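Local coordinates for protein PHOX (Pseudomonas fluorescens, PDB 4A9V) that hydrolyses phosphate monoesters as an alkaline phosphatase, carrying out phosphotransfer chemistry with a complex iron-calcium cofactor held in a beta-propeller, at residues I36-P41 and A58-Q63; V62-N67 and M85-E90; G118-E123 and N140-G145. All blocks are in the same frame, centred on the assembly; numbering follows the deposited sequence.

Contact 1. Residues I36-P41 and A58-Q63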
loop_
_atom_site.group_PDB
_atom_site.type_symbol
_atom_site.label_atom_id
_atom_site.label_comp_id
_atom_site.label_asym_id
_atom_site.label_seq_id
_atom_site.Cartn_x
_atom_site.Cartn_y
_atom_site.Cartn_z
ATOM N N ILE A 36 -18.951 2.169 1.148
ATOM C CA ILE A 36 -19.008 0.969 1.979
ATOM C C ILE A 36 -18.105 1.190 3.188
ATOM O O ILE A 36 -17.149 1.964 3.114
ATOM C CB ILE A 36 -18.582 -0.300 1.189
ATOM C CG1 ILE A 36 -18.843 -1.579 1.993
ATOM C CG2 ILE A 36 -17.138 -0.211 0.713
ATOM C CD1 ILE A 36 -18.931 -2.815 1.118
ATOM N N SER A 37 -18.465 0.580 4.313
ATOM C CA SER A 37 -17.699 0.687 5.550
ATOM C C SER A 37 -17.360 -0.701 6.096
ATOM O O SER A 37 -18.091 -1.671 5.882
ATOM C CB SER A 37 -18.498 1.441 6.620
ATOM O OG SER A 37 -18.812 2.762 6.223
ATOM N N TRP A 38 -16.312 -0.744 6.911
ATOM C CA TRP A 38 -15.993 -1.904 7.729
ATOM C C TRP A 38 -17.242 -2.493 8.330
ATOM O O TRP A 38 -18.040 -1.783 8.951
ATOM C CB TRP A 38 -15.016 -1.508 8.832
ATOM C CG TRP A 38 -14.890 -2.535 9.908
ATOM C CD1 TRP A 38 -14.657 -3.898 9.772
ATOM C CD2 TRP A 38 -15.086 -2.313 11.329
ATOM N NE1 TRP A 38 -14.692 -4.515 10.993
ATOM C CE2 TRP A 38 -14.947 -3.608 11.968
ATOM C CE3 TRP A 38 -15.314 -1.194 12.105
ATOM C CZ2 TRP A 38 -15.073 -3.759 13.338
ATOM C CZ3 TRP A 38 -15.463 -1.356 13.477
ATOM C CH2 TRP A 38 -15.349 -2.609 14.080
ATOM N N GLY A 39 -17.434 -3.795 8.138
ATOM C CA GLY A 39 -18.526 -4.517 8.773
ATOM C C GLY A 39 -19.740 -4.752 7.891
ATOM O O GLY A 39 -20.624 -5.521 8.265
ATOM N N GLN A 40 -19.791 -4.126 6.718
ATOM C CA GLN A 40 -20.920 -4.302 5.805
ATOM C C GLN A 40 -21.009 -5.756 5.349
ATOM O O GLN A 40 -20.079 -6.257 4.726
ATOM C CB GLN A 40 -20.718 -3.407 4.589
ATOM C CG GLN A 40 -21.742 -3.601 3.485
ATOM C CD GLN A 40 -23.145 -3.254 3.928
ATOM O OE1 GLN A 40 -23.377 -2.186 4.500
ATOM N NE2 GLN A 40 -24.089 -4.150 3.664
ATOM N N PRO A 41 -22.161 -6.419 5.558
ATOM C CA PRO A 41 -22.281 -7.753 4.974
ATOM C C PRO A 41 -22.229 -7.711 3.452
ATOM O O PRO A 41 -22.836 -6.837 2.826
ATOM C CB PRO A 41 -23.644 -8.249 5.473
ATOM C CG PRO A 41 -24.382 -7.015 5.874
ATOM C CD PRO A 41 -23.337 -6.073 6.378
ATOM N N ALA A 58 -17.041 -15.634 12.345
ATOM C CA ALA A 58 -17.674 -16.155 11.141
ATOM C C ALA A 58 -18.416 -15.060 10.378
ATOM O O ALA A 58 -18.389 -15.024 9.152
ATOM C CB ALA A 58 -18.621 -17.292 11.490
ATOM N N ALA A 59 -19.064 -14.154 11.104
ATOM C CA ALA A 59 -19.700 -13.013 10.464
ATOM C C ALA A 59 -18.676 -12.104 9.795
ATOM O O ALA A 59 -18.882 -11.646 8.681
ATOM C CB ALA A 59 -20.531 -12.227 11.465
ATOM N N GLN A 60 -17.559 -11.849 10.468
ATOM C CA GLN A 60 -16.561 -10.949 9.913
ATOM C C GLN A 60 -15.941 -11.528 8.638
ATOM O O GLN A 60 -15.581 -10.773 7.733
ATOM C CB GLN A 60 -15.480 -10.625 10.946
ATOM C CG GLN A 60 -14.411 -9.662 10.443
ATOM C CD GLN A 60 -14.948 -8.286 10.101
ATOM O OE1 GLN A 60 -15.215 -7.467 10.975
ATOM N NE2 GLN A 60 -15.105 -8.026 8.816
ATOM N N GLU A 61 -15.929 -12.858 8.522
ATOM C CA GLU A 61 -15.436 -13.513 7.311
ATOM C C GLU A 61 -16.327 -13.291 6.094
ATOM O O GLU A 61 -15.893 -13.558 4.975
ATOM C CB GLU A 61 -15.230 -15.014 7.551
ATOM C CG GLU A 61 -14.062 -15.292 8.491
ATOM C CD GLU A 61 -13.920 -16.745 8.920
ATOM O OE1 GLU A 61 -14.856 -17.547 8.730
ATOM O OE2 GLU A 61 -12.939 -17.047 9.633
ATOM N N VAL A 62 -17.543 -12.781 6.302
ATOM C CA VAL A 62 -18.460 -12.469 5.203
ATOM C C VAL A 62 -18.898 -11.000 5.224
ATOM O O VAL A 62 -19.879 -10.623 4.584
ATOM C CB VAL A 62 -19.703 -13.398 5.188
ATOM C CG1 VAL A 62 -19.283 -14.829 4.890
ATOM C CG2 VAL A 62 -20.484 -13.316 6.490
ATOM N N GLN A 63 -18.115 -10.172 5.910
ATOM C CA GLN A 63 -18.340 -8.731 5.976
ATOM C C GLN A 63 -17.109 -8.004 5.449
ATOM O O GLN A 63 -15.991 -8.501 5.544
ATOM C CB GLN A 63 -18.596 -8.292 7.425
ATOM C CG GLN A 63 -19.939 -8.755 7.966
ATOM C CD GLN A 63 -20.024 -8.704 9.480
ATOM O OE1 GLN A 63 -19.011 -8.776 10.194
ATOM N NE2 GLN A 63 -21.246 -8.671 9.985
#
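This is a buried contact between two turns in an outer part of the beta-propeller, its centre about 21 Å from that of the chain: the loop leaving strand 30-37 meets short helix 57-60 and the turn that follows. Its one direct hydrogen bond runs from Trp38 NE1 to Gln60 OE1, 3.0 Å long with an N-H...O angle of 150°. The oxygen sits at the edge of the indole, near the ring plane, whereas NE1 approaches from above the carbonyl plane. Gln60 bends at chi2 (64°) to bring its amide there, and its NE2 binds Phe64 O, which settles which end of the amide faces the indole. Replacing Trp38 by a leucine would remove the N-H donor and would probably leave the Gln60 amide less firmly oriented. Next to it, Gly39 takes a positive phi (99°) within the type II turn Ser37 to Gln40, a conformation that would jam a side chain against the preceding carbonyl. Gly39 O rests on the aliphatic Gln63 CG at 3.3 Å, while the amide nitrogen of Gln63 binds Pro47 O. Alongside, Gln63 CA makes a CA-H...O contact with Gln40 O (3.3 Å), and the backbones of Pro41 and Gln63 form a single bridge. Strand 30-37, the first in the chain, edges a sheet whose other three strands come last, the ring closure characteristic of beta-propellers.

Contact 2. Residues V62-N67 and M85-E90. With FEO (mu-oxo-diiron), chain S.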
loop_
_atom_site.group_PDB
_atom_site.type_symbol
_atom_site.label_atom_id
_atom_site.label_comp_id
_atom_site.label_asym_id
_atom_site.label_seq_id
_atom_site.Cartn_x
_atom_site.Cartn_y
_atom_site.Cartn_z
ATOM N N VAL A 62 -17.543 -12.781 6.302
ATOM C CA VAL A 62 -18.460 -12.469 5.203
ATOM C C VAL A 62 -18.898 -11.000 5.224
ATOM O O VAL A 62 -19.879 -10.623 4.584
ATOM C CB VAL A 62 -19.703 -13.398 5.188
ATOM C CG1 VAL A 62 -19.283 -14.829 4.890
ATOM C CG2 VAL A 62 -20.484 -13.316 6.490
ATOM N N GLN A 63 -18.115 -10.172 5.910
ATOM C CA GLN A 63 -18.340 -8.731 5.976
ATOM C C GLN A 63 -17.109 -8.004 5.449
ATOM O O GLN A 63 -15.991 -8.501 5.544
ATOM C CB GLN A 63 -18.596 -8.292 7.425
ATOM C CG GLN A 63 -19.939 -8.755 7.966
ATOM C CD GLN A 63 -20.024 -8.704 9.480
ATOM O OE1 GLN A 63 -19.011 -8.776 10.194
ATOM N NE2 GLN A 63 -21.246 -8.671 9.985
ATOM N N PHE A 64 -17.334 -6.822 4.890
ATOM C CA PHE A 64 -16.246 -5.946 4.491
ATOM C C PHE A 64 -15.235 -5.845 5.634
ATOM O O PHE A 64 -15.603 -5.668 6.794
ATOM C CB PHE A 64 -16.800 -4.563 4.137
ATOM C CG PHE A 64 -15.842 -3.701 3.368
ATOM C CD1 PHE A 64 -15.587 -3.957 2.031
ATOM C CD2 PHE A 64 -15.263 -2.595 3.959
ATOM C CE1 PHE A 64 -14.752 -3.137 1.303
ATOM C CE2 PHE A 64 -14.420 -1.769 3.238
ATOM C CZ PHE A 64 -14.158 -2.045 1.909
ATOM N N GLY A 65 -13.958 -5.978 5.295
ATOM C CA GLY A 65 -12.906 -6.010 6.296
ATOM C C GLY A 65 -12.636 -4.643 6.884
ATOM O O GLY A 65 -13.290 -3.648 6.550
ATOM N N ASP A 66 -11.688 -4.613 7.814
ATOM C CA ASP A 66 -11.362 -3.405 8.561
ATOM C C ASP A 66 -10.241 -2.631 7.862
ATOM O O ASP A 66 -9.606 -3.120 6.926
ATOM C CB ASP A 66 -10.968 -3.786 9.994
ATOM C CG ASP A 66 -11.266 -2.692 11.015
ATOM O OD1 ASP A 66 -11.600 -1.554 10.611
ATOM O OD2 ASP A 66 -11.124 -2.979 12.227
ATOM N N ASN A 67 -10.042 -1.395 8.298
ATOM C CA ASN A 67 -8.936 -0.559 7.862
ATOM C C ASN A 67 -8.641 -0.689 6.368
ATOM O O ASN A 67 -7.517 -0.981 5.957
ATOM C CB ASN A 67 -7.708 -0.783 8.746
ATOM C CG ASN A 67 -7.907 -0.224 10.145
ATOM O OD1 ASN A 67 -8.815 0.574 10.379
ATOM N ND2 ASN A 67 -7.061 -0.630 11.079
ATOM N N MET A 85 -14.556 -3.699 -7.606
ATOM C CA MET A 85 -13.454 -3.107 -6.872
ATOM C C MET A 85 -12.844 -4.162 -5.969
ATOM O O MET A 85 -13.565 -4.926 -5.333
ATOM C CB MET A 85 -13.951 -1.925 -6.041
ATOM C CG MET A 85 -14.454 -0.791 -6.899
ATOM S SD MET A 85 -15.056 0.647 -5.985
ATOM C CE MET A 85 -13.527 1.347 -5.370
ATOM N N ALA A 86 -11.519 -4.222 -5.940
ATOM C CA ALA A 86 -10.809 -5.056 -4.995
ATOM C C ALA A 86 -10.119 -4.116 -4.024
ATOM O O ALA A 86 -9.377 -3.215 -4.438
ATOM C CB ALA A 86 -9.788 -5.921 -5.715
ATOM N N ILE A 87 -10.411 -4.293 -2.736
ATOM C CA ILE A 87 -10.032 -3.337 -1.710
ATOM C C ILE A 87 -9.322 -4.082 -0.583
ATOM O O ILE A 87 -9.854 -5.031 -0.000
ATOM C CB ILE A 87 -11.269 -2.612 -1.153
ATOM C CG1 ILE A 87 -12.019 -1.860 -2.260
ATOM C CG2 ILE A 87 -10.865 -1.676 -0.028
ATOM C CD1 ILE A 87 -13.505 -1.699 -1.996
ATOM N N ASN A 88 -8.108 -3.646 -0.276
ATOM C CA ASN A 88 -7.341 -4.244 0.796
ATOM C C ASN A 88 -7.923 -3.890 2.149
ATOM O O ASN A 88 -8.392 -2.770 2.355
ATOM C CB ASN A 88 -5.912 -3.735 0.767
ATOM C CG ASN A 88 -5.111 -4.273 -0.394
ATOM O OD1 ASN A 88 -5.559 -5.139 -1.153
ATOM N ND2 ASN A 88 -3.888 -3.792 -0.506
ATOM N N ASN A 89 -7.721 -4.796 3.101
ATOM C CA ASN A 89 -8.054 -4.589 4.502
ATOM C C ASN A 89 -6.805 -4.870 5.322
ATOM O O ASN A 89 -6.358 -6.016 5.408
ATOM C CB ASN A 89 -9.186 -5.551 4.889
ATOM C CG ASN A 89 -10.453 -5.286 4.110
ATOM O OD1 ASN A 89 -10.924 -6.132 3.349
ATOM N ND2 ASN A 89 -11.016 -4.095 4.294
ATOM N N GLU A 90 -6.162 -3.819 5.815
ATOM C CA GLU A 90 -4.778 -3.950 6.265
ATOM C C GLU A 90 -4.641 -4.537 7.670
ATOM O O GLU A 90 -3.770 -5.365 7.916
ATOM C CB GLU A 90 -4.054 -2.611 6.177
ATOM C CG GLU A 90 -2.551 -2.760 6.378
ATOM C CD GLU A 90 -1.805 -1.445 6.384
ATOM O OE1 GLU A 90 -2.287 -0.493 7.029
ATOM O OE2 GLU A 90 -0.693 -1.397 5.798
HETATM FE FE1 FEO S . 0.600 0.014 5.062
HETATM FE FE2 FEO S . 3.604 1.638 4.428
HETATM O O FEO S . 1.717 1.599 4.833
HETATM O O HOH W 1 -1.009 1.441 4.858
HETATM O O HOH W 2 0.818 0.698 7.215
#
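Asn89, at the end of strand 82-89, lays its side chain against the loop 62-67, with the polar tip shared between that loop and strand 118-127. With chi1 at -63°, CG lies beside its own backbone N and anti to the carbonyl carbon. CB touches Asp66 O at 3.2 Å, and CG lies over Gly65 CA at 3.4 Å, so close that a side chain at Gly65 would collide with it; glycine suits the place. OD1 turns to Ser120 OG and accepts a hydrogen bond there. ND2 donates to Asp66 O (3.1 Å, N-H...O angle 146°), coming from above the carbonyl plane, and also sits over one face of the Phe64 ring, offset toward its rim. An asparagine can thus serve a donor and an acceptor at once in a buried place. Further along that ring, Phe64 CE1 meets Ile87 CD1 at 3.8 Å, the methyl lying at the ring edge. Beyond Asn89, the backbone Glu90 N gives a nearly straight bond to Asn67 O (3.1 Å, 176°), holding the residue that carries the metal ligand. From there the Glu90 chain extends, and OE2 binds FE1 of the mu-oxo-diiron group at 2.0 Å. Two waters also bind this iron, and Cys179 and Glu194 are iron ligands too. Glu90, just past the end of strand 82-89, is one of the residues that the propeller places round its central iron-calcium cofactor, a site characteristic of PhoX.

Contact 3. Residues G118-E123 and N140-G145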
loop_
_atom_site.group_PDB
_atom_site.type_symbol
_atom_site.label_atom_id
_atom_site.label_comp_id
_atom_site.label_asym_id
_atom_site.label_seq_id
_atom_site.Cartn_x
_atom_site.Cartn_y
_atom_site.Cartn_z
ATOM N N GLY A 118 -7.071 -8.813 4.760
ATOM C CA GLY A 118 -7.065 -9.476 3.464
ATOM C C GLY A 118 -7.568 -8.538 2.390
ATOM O O GLY A 118 -7.089 -7.406 2.271
ATOM N N VAL A 119 -8.527 -9.020 1.604
ATOM C CA VAL A 119 -9.103 -8.265 0.505
ATOM C C VAL A 119 -10.618 -8.441 0.543
ATOM O O VAL A 119 -11.134 -9.508 0.890
ATOM C CB VAL A 119 -8.515 -8.715 -0.854
ATOM C CG1 VAL A 119 -9.197 -8.014 -2.018
ATOM C CG2 VAL A 119 -7.014 -8.451 -0.887
ATOM N N SER A 120 -11.323 -7.372 0.192
ATOM C CA SER A 120 -12.757 -7.431 -0.085
ATOM C C SER A 120 -12.973 -7.101 -1.558
ATOM O O SER A 120 -12.597 -6.024 -2.013
ATOM C CB SER A 120 -13.489 -6.396 0.767
ATOM O OG SER A 120 -13.320 -6.635 2.143
ATOM N N VAL A 121 -13.528 -8.050 -2.309
ATOM C CA VAL A 121 -13.949 -7.801 -3.684
ATOM C C VAL A 121 -15.440 -7.499 -3.678
ATOM O O VAL A 121 -16.217 -8.234 -3.063
ATOM C CB VAL A 121 -13.686 -9.018 -4.594
ATOM C CG1 VAL A 121 -14.097 -8.715 -6.029
ATOM C CG2 VAL A 121 -12.226 -9.434 -4.531
ATOM N N ILE A 122 -15.809 -6.368 -4.274
ATOM C CA ILE A 122 -17.202 -5.943 -4.318
ATOM C C ILE A 122 -17.605 -5.523 -5.721
ATOM O O ILE A 122 -16.785 -5.030 -6.492
ATOM C CB ILE A 122 -17.486 -4.790 -3.333
ATOM C CG1 ILE A 122 -16.734 -3.512 -3.722
ATOM C CG2 ILE A 122 -17.168 -5.219 -1.906
ATOM C CD1 ILE A 122 -17.105 -2.316 -2.867
ATOM N N GLU A 123 -18.881 -5.705 -6.044
ATOM C CA GLU A 123 -19.470 -5.096 -7.220
ATOM C C GLU A 123 -20.049 -3.737 -6.874
ATOM O O GLU A 123 -20.705 -3.571 -5.840
ATOM C CB GLU A 123 -20.559 -5.995 -7.805
ATOM C CG GLU A 123 -21.202 -5.375 -9.037
ATOM C CD GLU A 123 -22.265 -6.222 -9.700
ATOM O OE1 GLU A 123 -22.226 -7.460 -9.568
ATOM O OE2 GLU A 123 -23.034 -5.645 -10.494
ATOM N N ASN A 140 -18.972 -10.708 -5.148
ATOM C CA ASN A 140 -18.541 -10.241 -3.837
ATOM C C ASN A 140 -17.807 -11.361 -3.116
ATOM O O ASN A 140 -18.270 -12.501 -3.100
ATOM C CB ASN A 140 -19.727 -9.786 -2.994
ATOM C CG ASN A 140 -20.379 -8.523 -3.521
ATOM O OD1 ASN A 140 -19.865 -7.853 -4.427
ATOM N ND2 ASN A 140 -21.499 -8.160 -2.910
ATOM N N ARG A 141 -16.717 -11.025 -2.434
ATOM C CA ARG A 141 -15.881 -12.052 -1.844
ATOM C C ARG A 141 -15.001 -11.457 -0.767
ATOM O O ARG A 141 -14.437 -10.383 -0.950
ATOM C CB ARG A 141 -15.011 -12.665 -2.941
ATOM C CG ARG A 141 -14.188 -13.837 -2.486
ATOM C CD ARG A 141 -13.301 -14.338 -3.605
ATOM N NE ARG A 141 -12.568 -15.505 -3.163
ATOM C CZ ARG A 141 -11.787 -16.241 -3.934
ATOM N NH1 ARG A 141 -11.467 -15.818 -5.152
ATOM N NH2 ARG A 141 -11.266 -17.358 -3.443
ATOM N N ARG A 142 -14.815 -12.204 0.314
ATOM C CA ARG A 142 -13.713 -11.969 1.243
ATOM C C ARG A 142 -12.597 -12.977 1.013
ATOM O O ARG A 142 -12.826 -14.185 1.011
ATOM C CB ARG A 142 -14.179 -12.044 2.695
ATOM C CG ARG A 142 -15.000 -10.859 3.169
ATOM C CD ARG A 142 -14.318 -9.514 2.956
ATOM N NE ARG A 142 -12.906 -9.496 3.328
ATOM C CZ ARG A 142 -12.459 -9.671 4.567
ATOM N NH1 ARG A 142 -13.291 -9.624 5.595
ATOM N NH2 ARG A 142 -11.170 -9.894 4.789
ATOM N N ILE A 143 -11.380 -12.459 0.917
ATOM C CA ILE A 143 -10.171 -13.227 1.090
ATOM C C ILE A 143 -9.557 -12.718 2.385
ATOM O O ILE A 143 -9.461 -11.507 2.580
ATOM C CB ILE A 143 -9.223 -13.021 -0.104
ATOM C CG1 ILE A 143 -9.907 -13.502 -1.393
ATOM C CG2 ILE A 143 -7.913 -13.755 0.117
ATOM C CD1 ILE A 143 -9.398 -12.870 -2.664
ATOM N N HIS A 144 -9.352 -13.602 3.344
ATOM C CA HIS A 144 -8.941 -13.153 4.662
ATOM C C HIS A 144 -7.738 -13.898 5.170
ATOM O O HIS A 144 -7.116 -14.691 4.450
ATOM C CB HIS A 144 -10.115 -13.236 5.639
ATOM C CG HIS A 144 -10.732 -14.602 5.729
ATOM N ND1 HIS A 144 -10.077 -15.658 6.254
ATOM C CD2 HIS A 144 -11.976 -15.068 5.323
ATOM C CE1 HIS A 144 -10.858 -16.744 6.180
ATOM N NE2 HIS A 144 -12.030 -16.378 5.630
ATOM N N GLY A 145 -7.374 -13.631 6.418
ATOM C CA GLY A 145 -6.129 -14.132 6.975
ATOM C C GLY A 145 -6.068 -15.629 7.213
ATOM O O GLY A 145 -4.987 -16.153 7.489
#
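Strands 118-123 and 141-144 run antiparallel, their axes 4.6 Å apart at closest approach and 175° between their directions. Val119 with Ile143 and Val121 with Arg141 are hydrogen-bonded pairs, and Ser120 with Arg142 is the non-hydrogen-bonded pair between them. The bonds are short: Val119 N reaches Ile143 O at 2.8 Å, and Val121 N reaches Arg141 O at the same 2.8 Å. Gly118 approaches so closely that a CB would clash with Ile143 O, so its lack of a side chain is needed here. At the other end, the Asn140 side chain continues the ladder: its OD1 accepts from Glu123 N (2.9 Å) nearly along the C=O axis, while ND2 binds Leu42 O and Val134 O. This hairpin forms the outer pair of a four-stranded antiparallel meander, with strands 68-76 and 82-89 before it, the standard blade of a beta-propeller. On the face of Ser120, Arg142 bends at chi2 (-54°) and chi3 (-44°), folding back over its partner strand. Its NE binds Val119 O at 3.0 Å, the oxygen lying in the guanidinium plane; Ile143 N also donates to that oxygen, so two donors grip it. Arg142 NH2 bonds to Ile143 O at 3.2 Å, and NH1 donates to Ala115 O and Gln63 O, a spread of carbonyls that would probably help to stabilise a buried positive charge. On the opposite face the branched, apolar Val119 and Ile143 meet CB to CB at 4.4 Å, and both pack on Ile252 of strand 249-252. Arg141 instead stretches outward, one guanidinium face over Ile143 CD1, and its NH2 binds Ser259 O.

Contacts 1 and 2 lead inward from the outer part of the propeller toward its metal centre, and contact 3 flanks them, touching both. Contacts 1 and 2 share Val62 and Gln63, with centres 8 Å apart; Gln40 O and Phe64 N, 2.8 Å apart, carry the bonding onward from one to the other. Contact 3 lies 6 Å from contact 2, centre to centre, because strands 82-89 and 118-127 are neighbours in one sheet. There Asn89 OD1 and Ser120 OG are 2.7 Å apart. Arg142 NH1 also ties contact 3 to contact 1, at 2.9 Å from Gln63 O. Contact 2 alone supplies an iron ligand; Gly118 of contact 3 is about 12 Å from the diiron group, a neighbour rather than a member of the site.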